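Local structure of putative polysaccharide binding proteins (DUF1812) (Bacteroides thetaiotaomicron VPI-5482, 3GF8) at residues 184-188 against 216-221; 235-239 against 271-277. The protein is of unknown biochemical function but, as a lipoprotein of the FimB/Mfa2 family, probably takes part in assembling fimbriae at the outer membrane and may bind polysaccharide. All blocks are in the same frame, centred on the assembly; numbering follows the deposited sequence.

Contact 1: residues 184-188 against 216-221; sequences DNSLL and RLMEDR
Two interstrand loops meet here: Asn-185 and Leu-187, between strands 180-182 and 193-195, pack on Arg-216, Met-218 and Arg-221, between strands 209-214 and 224-229. Asn-185 has a positive phi of 74°, a backbone state that asparagine tolerates well. Its carbonyl O accepts a weak, bent hydrogen bond from Arg-216 NH1 (2.8 Å, N-H...O 130°). Asn-185 ND2 lies over the centre of the same guanidinium, 3.3 Å from Arg-216 CZ, with the amide and guanidinium planes 18° apart; both groups are donors there and no hydrogen bond joins them. Asp-148 OD1 accepts from that ND2, and Asp-262 forms a salt bridge with Arg-216 NH2, tying the arginine to helix 257-263. The selenium of Met-218, a selenomethionine in the crystal, sits over the opposite face, so the guanidinium is sandwiched between ND2 and selenium, which, with the Asp-262 salt bridge, limits its rotation.

Leu-187 reaches across with both methyls. CD1 comes 3.8 Å from Met-218 CG, beyond which the bend at chi2 brings SE over Arg-216. CD2 lies over the centre of the other guanidinium, 3.5 Å from Arg-221 CZ. A leucine fits because its branches can serve two neighbours at once, while the faces of a guanidinium are poor hydrogen-bonding surfaces and accept a methyl, its N-H groups pointing outward in the plane: Arg-221 NH1 pairs with Glu-176, and NH2 donates to a water that in turn donates to Leu-188 O.

Each loop is braced internally, Ser-186 N donating to Asp-184 OD1 (3.0 Å) and Arg-221 N to Met-218 O (3.0 Å). The contact is thus a junction between two loops, one carrying an Asx turn and the other a type I beta turn.

Contact 2: residues 235-239 against 271-277; sequences RVFDI and FFLSESW
A classic beta bulge at Val-236 and Phe-237, both facing Leu-227, lies where the edge strand 235-240 packs against Trp-277 and the end of strand 266-273. These strands belong to different sheets, and the axes of the two short strand segments approach to 11.7 Å, at 131°; no backbone hydrogen bonds join them, and side chains do most of the packing.

Val-236 meets the indole from above. Its CG2, placed between the backbone N and the carbonyl carbon, stands 3.7 Å from the centroid of the six-membered ring of Trp-277 and almost exactly on the ring normal, a textbook CH-pi contact. The compact branched valine can lie close to so broad a surface. Tyr-170 also meets the indole, in an edge-to-face pair.

Phe-237, with CG anti to the backbone N (chi1 -161°), sends its ring inward between Trp-277 and Phe-271. Its edge points at the face of Phe-271 in an offset edge-to-face pair, centroids 5.5 Å apart and planes at 80°. Leu-273 CD2 comes obliquely to within 3.6 Å of Phe-237 CE1. Trp-277 O lies at the edge of the Phe-237 ring, in its plane, 3.3 Å from Phe-237 CD1, where the slightly positive C-H rim suits a carbonyl oxygen. Ile-239 CD1 fills in more loosely, 4.4 Å from Phe-271 CE2.

No direct hydrogen bond links the two segments. Cohesion therefore rests probably on dispersion and burial of apolar surface, with a small electrostatic share where C-H edges meet a ring face or a carbonyl oxygen.

The contacts follow in series along the chain: contact 1 closes before contact 2 opens. Their centres are about 27 Å apart and their nearest atoms about 9 Å, so they do not touch; the centre of contact 1 is about 10 Å, that of contact 2 about 26 Å, from the centre of the chain. Strand 224-229 joins them, since it follows 216-221 and pairs antiparallel with strand 235-240. A second connection is the long strand 139-158, which pairs with 209-214, just before 216-221, and with 266-273. The elongated protein is tied by loops near its middle and by sheet-to-sheet packing farther out; its beta-rich fold is consistent with the transthyretin clan.

Contact 1: residues 184-188 against 216-221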
ATOM      1  N   ASP A 184      -6.419 -12.986   1.230  1.00 21.86           N
ATOM      2  CA  ASP A 184      -5.021 -13.265   1.580  1.00 22.84           C
ATOM      3  C   ASP A 184      -4.049 -12.121   1.206  1.00 26.51           C
ATOM      4  O   ASP A 184      -2.829 -12.284   1.292  1.00 26.00           O
ATOM      5  CB  ASP A 184      -4.559 -14.588   0.911  1.00 24.07           C
ATOM      6  CG  ASP A 184      -4.553 -14.531  -0.631  1.00 19.91           C
ATOM      7  OD1 ASP A 184      -4.962 -13.521  -1.261  1.00 35.47           O
ATOM      8  OD2 ASP A 184      -4.107 -15.505  -1.232  1.00 30.47           O
ATOM      9  N   ASN A 185      -4.595 -10.973   0.802  1.00 26.74           N
ATOM     10  CA  ASN A 185      -3.829  -9.778   0.389  1.00 24.57           C
ATOM     11  C   ASN A 185      -3.181  -9.929  -1.002  1.00 27.17           C
ATOM     12  O   ASN A 185      -2.367  -9.108  -1.391  1.00 25.31           O
ATOM     13  CB  ASN A 185      -2.784  -9.368   1.457  1.00 24.13           C
ATOM     14  CG  ASN A 185      -2.492  -7.852   1.474  1.00 25.32           C
ATOM     15  OD1 ASN A 185      -3.358  -7.029   1.171  1.00 24.15           O
ATOM     16  ND2 ASN A 185      -1.273  -7.491   1.831  1.00 28.95           N
ATOM     17  N   SER A 186      -3.546 -10.958  -1.763  1.00 27.04           N
ATOM     18  CA  SER A 186      -2.945 -11.127  -3.078  1.00 27.11           C
ATOM     19  C   SER A 186      -3.698 -10.331  -4.126  1.00 26.31           C
ATOM     20  O   SER A 186      -4.898 -10.040  -3.999  1.00 25.81           O
ATOM     21  CB  SER A 186      -2.890 -12.609  -3.471  1.00 27.54           C
ATOM     22  OG  SER A 186      -4.206 -13.137  -3.653  1.00 30.31           O
ATOM     23  N   LEU A 187      -2.982  -9.974  -5.175  1.00 27.49           N
ATOM     24  CA  LEU A 187      -3.575  -9.230  -6.275  1.00 29.31           C
ATOM     25  C   LEU A 187      -4.447 -10.157  -7.123  1.00 29.68           C
ATOM     26  O   LEU A 187      -3.968 -11.106  -7.724  1.00 30.68           O
ATOM     27  CB  LEU A 187      -2.507  -8.564  -7.128  1.00 29.03           C
ATOM     28  CG  LEU A 187      -1.871  -7.248  -6.643  1.00 26.80           C
ATOM     29  CD1 LEU A 187      -1.319  -7.384  -5.289  1.00 20.28           C
ATOM     30  CD2 LEU A 187      -0.767  -6.883  -7.627  1.00 20.05           C
ATOM     31  N   LEU A 188      -5.743  -9.882  -7.134  1.00 30.52           N
ATOM     32  CA  LEU A 188      -6.691 -10.556  -8.013  1.00 28.99           C
ATOM     33  C   LEU A 188      -6.593  -9.964  -9.412  1.00 28.44           C
ATOM     34  O   LEU A 188      -6.015  -8.891  -9.611  1.00 27.83           O
ATOM     35  CB  LEU A 188      -8.120 -10.387  -7.466  1.00 26.87           C
ATOM     36  CG  LEU A 188      -8.315 -10.853  -6.022  1.00 25.62           C
ATOM     37  CD1 LEU A 188      -9.778 -10.709  -5.531  1.00 27.29           C
ATOM     38  CD2 LEU A 188      -7.837 -12.313  -5.864  1.00 23.33           C
ATOM     39  N   ARG A 216      -0.517  -2.032  -3.780  1.00 24.95           N
ATOM     40  CA  ARG A 216       0.654  -2.779  -3.338  1.00 22.45           C
ATOM     41  C   ARG A 216       1.736  -2.786  -4.371  1.00 23.50           C
ATOM     42  O   ARG A 216       1.442  -2.936  -5.582  1.00 22.34           O
ATOM     43  CB  ARG A 216       0.292  -4.225  -3.034  1.00 25.91           C
ATOM     44  CG  ARG A 216      -0.700  -4.370  -1.867  1.00 24.94           C
ATOM     45  CD  ARG A 216      -0.763  -5.796  -1.392  1.00 20.38           C
ATOM     46  NE  ARG A 216       0.470  -6.151  -0.704  1.00 27.52           N
ATOM     47  CZ  ARG A 216       0.956  -7.386  -0.583  1.00 25.51           C
ATOM     48  NH1 ARG A 216       0.352  -8.424  -1.137  1.00 30.57           N
ATOM     49  NH2 ARG A 216       2.069  -7.588   0.083  1.00 26.83           N
ATOM     50  N   LEU A 217       2.975  -2.568  -3.907  1.00 21.28           N
ATOM     51  CA  LEU A 217       4.164  -2.793  -4.741  1.00 24.14           C
ATOM     52  C   LEU A 217       4.645  -4.228  -4.524  1.00 25.71           C
ATOM     53  O   LEU A 217       4.984  -4.604  -3.420  1.00 26.18           O
ATOM     54  CB  LEU A 217       5.267  -1.768  -4.433  1.00 25.03           C
ATOM     55  CG  LEU A 217       4.841  -0.318  -4.738  1.00 23.17           C
ATOM     56  CD1 LEU A 217       5.712   0.692  -4.015  1.00 20.96           C
ATOM     57  CD2 LEU A 217       4.819  -0.069  -6.253  1.00 21.11           C
HETATM   58  N   MSE A 218       4.629  -5.023  -5.594  1.00 26.53           N
HETATM   59  CA  MSE A 218       4.938  -6.459  -5.559  1.00 25.68           C
HETATM   60  C   MSE A 218       6.253  -6.791  -6.272  1.00 28.52           C
HETATM   61  O   MSE A 218       6.528  -6.337  -7.406  1.00 28.07           O
HETATM   62  CB  MSE A 218       3.804  -7.258  -6.233  1.00 21.94           C
HETATM   63  CG  MSE A 218       2.418  -7.053  -5.569  1.00 22.06           C
HETATM   64 SE   MSE A 218       2.365  -7.351  -3.665  0.75 17.88          SE
HETATM   65  CE  MSE A 218       2.725  -9.304  -3.727  1.00 15.91           C
ATOM     66  N   GLU A 219       7.064  -7.620  -5.629  1.00 30.58           N
ATOM     67  CA  GLU A 219       8.363  -7.933  -6.200  1.00 30.72           C
ATOM     68  C   GLU A 219       8.246  -8.692  -7.498  1.00 29.51           C
ATOM     69  O   GLU A 219       9.122  -8.596  -8.334  1.00 28.10           O
ATOM     70  CB  GLU A 219       9.266  -8.666  -5.209  1.00 31.73           C
ATOM     71  CG  GLU A 219       9.000 -10.085  -4.944  1.00 44.94           C
ATOM     72  CD  GLU A 219      10.261 -10.732  -4.428  1.00 62.06           C
ATOM     73  OE1 GLU A 219      11.164 -10.959  -5.270  1.00 68.74           O
ATOM     74  OE2 GLU A 219      10.373 -10.961  -3.193  1.00 65.81           O
ATOM     75  N   ASP A 220       7.153  -9.413  -7.688  1.00 25.51           N
ATOM     76  CA  ASP A 220       6.973 -10.156  -8.907  1.00 27.54           C
ATOM     77  C   ASP A 220       6.162  -9.378  -9.953  1.00 30.88           C
ATOM     78  O   ASP A 220       5.732  -9.981 -10.941  1.00 31.87           O
ATOM     79  CB  ASP A 220       6.317 -11.517  -8.598  1.00 26.92           C
ATOM     80  CG  ASP A 220       4.929 -11.384  -8.005  1.00 32.22           C
ATOM     81  OD1 ASP A 220       4.564 -10.301  -7.465  1.00 29.44           O
ATOM     82  OD2 ASP A 220       4.190 -12.391  -8.061  1.00 39.91           O
ATOM     83  N   ARG A 221       5.948  -8.066  -9.752  1.00 29.25           N
ATOM     84  CA  ARG A 221       5.299  -7.222 -10.771  1.00 29.49           C
ATOM     85  C   ARG A 221       6.274  -6.305 -11.483  1.00 29.69           C
ATOM     86  O   ARG A 221       7.414  -6.151 -11.043  1.00 33.95           O
ATOM     87  CB  ARG A 221       4.166  -6.407 -10.144  1.00 32.32           C
ATOM     88  CG  ARG A 221       2.970  -7.275  -9.768  1.00 25.80           C
ATOM     89  CD  ARG A 221       1.963  -7.288 -10.826  1.00 32.36           C
ATOM     90  NE  ARG A 221       0.892  -8.256 -10.566  1.00 29.81           N
ATOM     91  CZ  ARG A 221      -0.391  -8.084 -10.886  1.00 31.63           C
ATOM     92  NH1 ARG A 221      -0.837  -6.949 -11.416  1.00 29.87           N
ATOM     93  NH2 ARG A 221      -1.265  -9.041 -10.629  1.00 23.14           N
TER
HETATM   94  O   HOH W   1      -3.971  -8.142 -11.286  1.00 20.38           O

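Contact 2: residues 235-239 against 271-277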
ATOM      1  N   ARG A 235       5.745   9.412 -25.207  1.00 33.86           N
ATOM      2  CA  ARG A 235       6.291   8.889 -23.967  1.00 34.09           C
ATOM      3  C   ARG A 235       7.781   9.083 -23.932  1.00 34.30           C
ATOM      4  O   ARG A 235       8.465   8.573 -24.806  1.00 40.19           O
ATOM      5  CB  ARG A 235       5.991   7.400 -23.817  1.00 34.15           C
ATOM      6  CG  ARG A 235       4.597   7.115 -23.309  1.00 41.85           C
ATOM      7  CD  ARG A 235       4.458   5.696 -22.787  1.00 50.02           C
ATOM      8  NE  ARG A 235       4.269   4.732 -23.858  1.00 54.50           N
ATOM      9  CZ  ARG A 235       5.204   3.909 -24.328  1.00 71.24           C
ATOM     10  NH1 ARG A 235       6.441   3.884 -23.814  1.00 67.97           N
ATOM     11  NH2 ARG A 235       4.891   3.090 -25.334  1.00 79.24           N
ATOM     12  N   VAL A 236       8.291   9.784 -22.918  1.00 31.37           N
ATOM     13  CA  VAL A 236       9.718  10.123 -22.841  1.00 29.26           C
ATOM     14  C   VAL A 236      10.471   9.330 -21.794  1.00 30.60           C
ATOM     15  O   VAL A 236      11.695   9.390 -21.746  1.00 31.73           O
ATOM     16  CB  VAL A 236       9.925  11.628 -22.549  1.00 29.08           C
ATOM     17  CG1 VAL A 236       9.392  12.467 -23.731  1.00 25.02           C
ATOM     18  CG2 VAL A 236       9.238  12.027 -21.255  1.00 28.83           C
ATOM     19  N   PHE A 237       9.746   8.612 -20.935  1.00 29.20           N
ATOM     20  CA  PHE A 237      10.343   7.870 -19.822  1.00 28.13           C
ATOM     21  C   PHE A 237       9.387   6.749 -19.430  1.00 29.01           C
ATOM     22  O   PHE A 237       8.193   6.964 -19.218  1.00 27.76           O
ATOM     23  CB  PHE A 237      10.585   8.799 -18.641  1.00 28.89           C
ATOM     24  CG  PHE A 237      11.585   8.286 -17.606  1.00 28.48           C
ATOM     25  CD1 PHE A 237      12.917   8.095 -17.931  1.00 32.34           C
ATOM     26  CD2 PHE A 237      11.201   8.101 -16.283  1.00 30.19           C
ATOM     27  CE1 PHE A 237      13.839   7.690 -16.960  1.00 25.86           C
ATOM     28  CE2 PHE A 237      12.125   7.696 -15.302  1.00 27.48           C
ATOM     29  CZ  PHE A 237      13.427   7.484 -15.644  1.00 32.31           C
ATOM     30  N   ASP A 238       9.924   5.541 -19.330  1.00 28.23           N
ATOM     31  CA  ASP A 238       9.103   4.381 -19.110  1.00 27.89           C
ATOM     32  C   ASP A 238       9.936   3.320 -18.443  1.00 28.58           C
ATOM     33  O   ASP A 238      10.585   2.554 -19.128  1.00 26.30           O
ATOM     34  CB  ASP A 238       8.519   3.878 -20.431  1.00 26.85           C
ATOM     35  CG  ASP A 238       7.433   2.826 -20.216  1.00 29.84           C
ATOM     36  OD1 ASP A 238       7.258   2.346 -19.075  1.00 34.93           O
ATOM     37  OD2 ASP A 238       6.749   2.469 -21.191  1.00 27.94           O
ATOM     38  N   ILE A 239       9.894   3.281 -17.106  1.00 27.81           N
ATOM     39  CA  ILE A 239      10.760   2.391 -16.351  1.00 26.52           C
ATOM     40  C   ILE A 239       9.971   1.450 -15.456  1.00 28.59           C
ATOM     41  O   ILE A 239       8.753   1.613 -15.212  1.00 29.76           O
ATOM     42  CB  ILE A 239      11.897   3.152 -15.588  1.00 28.42           C
ATOM     43  CG1 ILE A 239      11.368   4.184 -14.576  1.00 29.26           C
ATOM     44  CG2 ILE A 239      12.763   3.904 -16.588  1.00 26.21           C
ATOM     45  CD1 ILE A 239      11.097   3.654 -13.207  1.00 23.67           C
ATOM     46  N   PHE A 271      14.937  11.346  -9.708  1.00 26.68           N
ATOM     47  CA  PHE A 271      15.664  10.949 -10.903  1.00 28.98           C
ATOM     48  C   PHE A 271      16.544  12.074 -11.440  1.00 28.08           C
ATOM     49  O   PHE A 271      16.085  13.225 -11.654  1.00 27.29           O
ATOM     50  CB  PHE A 271      14.690  10.523 -11.997  1.00 32.47           C
ATOM     51  CG  PHE A 271      13.815   9.382 -11.593  1.00 33.77           C
ATOM     52  CD1 PHE A 271      12.693   9.606 -10.834  1.00 33.83           C
ATOM     53  CD2 PHE A 271      14.123   8.096 -11.967  1.00 33.41           C
ATOM     54  CE1 PHE A 271      11.897   8.576 -10.449  1.00 35.33           C
ATOM     55  CE2 PHE A 271      13.322   7.056 -11.587  1.00 32.26           C
ATOM     56  CZ  PHE A 271      12.212   7.298 -10.825  1.00 34.64           C
ATOM     57  N   PHE A 272      17.811  11.721 -11.654  1.00 24.61           N
ATOM     58  CA  PHE A 272      18.794  12.581 -12.279  1.00 24.93           C
ATOM     59  C   PHE A 272      18.992  12.075 -13.692  1.00 26.22           C
ATOM     60  O   PHE A 272      19.545  10.985 -13.898  1.00 25.80           O
ATOM     61  CB  PHE A 272      20.104  12.565 -11.500  1.00 24.61           C
ATOM     62  CG  PHE A 272      19.967  13.154 -10.150  1.00 27.93           C
ATOM     63  CD1 PHE A 272      19.422  12.411  -9.117  1.00 25.41           C
ATOM     64  CD2 PHE A 272      20.292  14.474  -9.928  1.00 31.42           C
ATOM     65  CE1 PHE A 272      19.250  12.976  -7.872  1.00 34.62           C
ATOM     66  CE2 PHE A 272      20.112  15.050  -8.686  1.00 32.96           C
ATOM     67  CZ  PHE A 272      19.599  14.307  -7.661  1.00 28.10           C
ATOM     68  N   LEU A 273      18.513  12.848 -14.659  1.00 25.81           N
ATOM     69  CA  LEU A 273      18.407  12.363 -16.036  1.00 27.51           C
ATOM     70  C   LEU A 273      19.410  13.007 -16.965  1.00 24.73           C
ATOM     71  O   LEU A 273      19.864  14.145 -16.753  1.00 22.43           O
ATOM     72  CB  LEU A 273      17.030  12.658 -16.578  1.00 28.84           C
ATOM     73  CG  LEU A 273      15.905  12.113 -15.732  1.00 30.32           C
ATOM     74  CD1 LEU A 273      14.684  12.895 -16.019  1.00 25.87           C
ATOM     75  CD2 LEU A 273      15.743  10.660 -16.103  1.00 24.53           C
ATOM     76  N   SER A 274      19.748  12.252 -17.997  1.00 24.11           N
ATOM     77  CA  SER A 274      20.499  12.780 -19.106  1.00 25.59           C
ATOM     78  C   SER A 274      19.548  13.633 -19.959  1.00 26.44           C
ATOM     79  O   SER A 274      18.315  13.577 -19.820  1.00 23.53           O
ATOM     80  CB  SER A 274      21.088  11.645 -19.946  1.00 25.18           C
ATOM     81  OG  SER A 274      20.100  10.995 -20.734  1.00 24.80           O
ATOM     82  N   GLU A 275      20.146  14.378 -20.863  1.00 27.02           N
ATOM     83  CA  GLU A 275      19.400  15.040 -21.941  1.00 31.86           C
ATOM     84  C   GLU A 275      18.541  14.109 -22.766  1.00 30.33           C
ATOM     85  O   GLU A 275      17.592  14.544 -23.376  1.00 33.29           O
ATOM     86  CB  GLU A 275      20.364  15.741 -22.896  1.00 29.94           C
ATOM     87  CG  GLU A 275      21.121  16.860 -22.253  1.00 40.33           C
ATOM     88  CD  GLU A 275      21.667  17.859 -23.267  1.00 54.13           C
ATOM     89  OE1 GLU A 275      21.686  17.538 -24.490  1.00 52.72           O
ATOM     90  OE2 GLU A 275      22.059  18.966 -22.820  1.00 61.67           O
ATOM     91  N   SER A 276      18.870  12.832 -22.796  1.00 28.56           N
ATOM     92  CA  SER A 276      18.119  11.910 -23.606  1.00 29.33           C
ATOM     93  C   SER A 276      17.204  11.050 -22.738  1.00 27.51           C
ATOM     94  O   SER A 276      16.895   9.932 -23.106  1.00 23.42           O
ATOM     95  CB  SER A 276      19.088  11.060 -24.458  1.00 29.36           C
ATOM     96  OG  SER A 276      20.119  10.501 -23.663  1.00 39.79           O
ATOM     97  N   TRP A 277      16.756  11.584 -21.598  1.00 29.21           N
ATOM     98  CA  TRP A 277      15.817  10.883 -20.704  1.00 29.24           C
ATOM     99  C   TRP A 277      16.264   9.521 -20.194  1.00 28.70           C
ATOM    100  O   TRP A 277      15.441   8.650 -19.984  1.00 32.29           O
ATOM    101  CB  TRP A 277      14.441  10.765 -21.357  1.00 30.87           C
ATOM    102  CG  TRP A 277      13.772  12.067 -21.352  1.00 35.80           C
ATOM    103  CD1 TRP A 277      13.860  13.022 -22.295  1.00 34.14           C
ATOM    104  CD2 TRP A 277      12.978  12.604 -20.299  1.00 35.72           C
ATOM    105  NE1 TRP A 277      13.163  14.135 -21.904  1.00 36.37           N
ATOM    106  CE2 TRP A 277      12.595  13.896 -20.687  1.00 41.02           C
ATOM    107  CE3 TRP A 277      12.541  12.110 -19.072  1.00 38.08           C
ATOM    108  CZ2 TRP A 277      11.776  14.705 -19.905  1.00 39.81           C
ATOM    109  CZ3 TRP A 277      11.731  12.920 -18.287  1.00 43.16           C
ATOM    110  CH2 TRP A 277      11.358  14.194 -18.711  1.00 42.72           C
TER
HETATM  111  O   HOH W   2      13.351   7.607 -21.569  1.00 45.12           O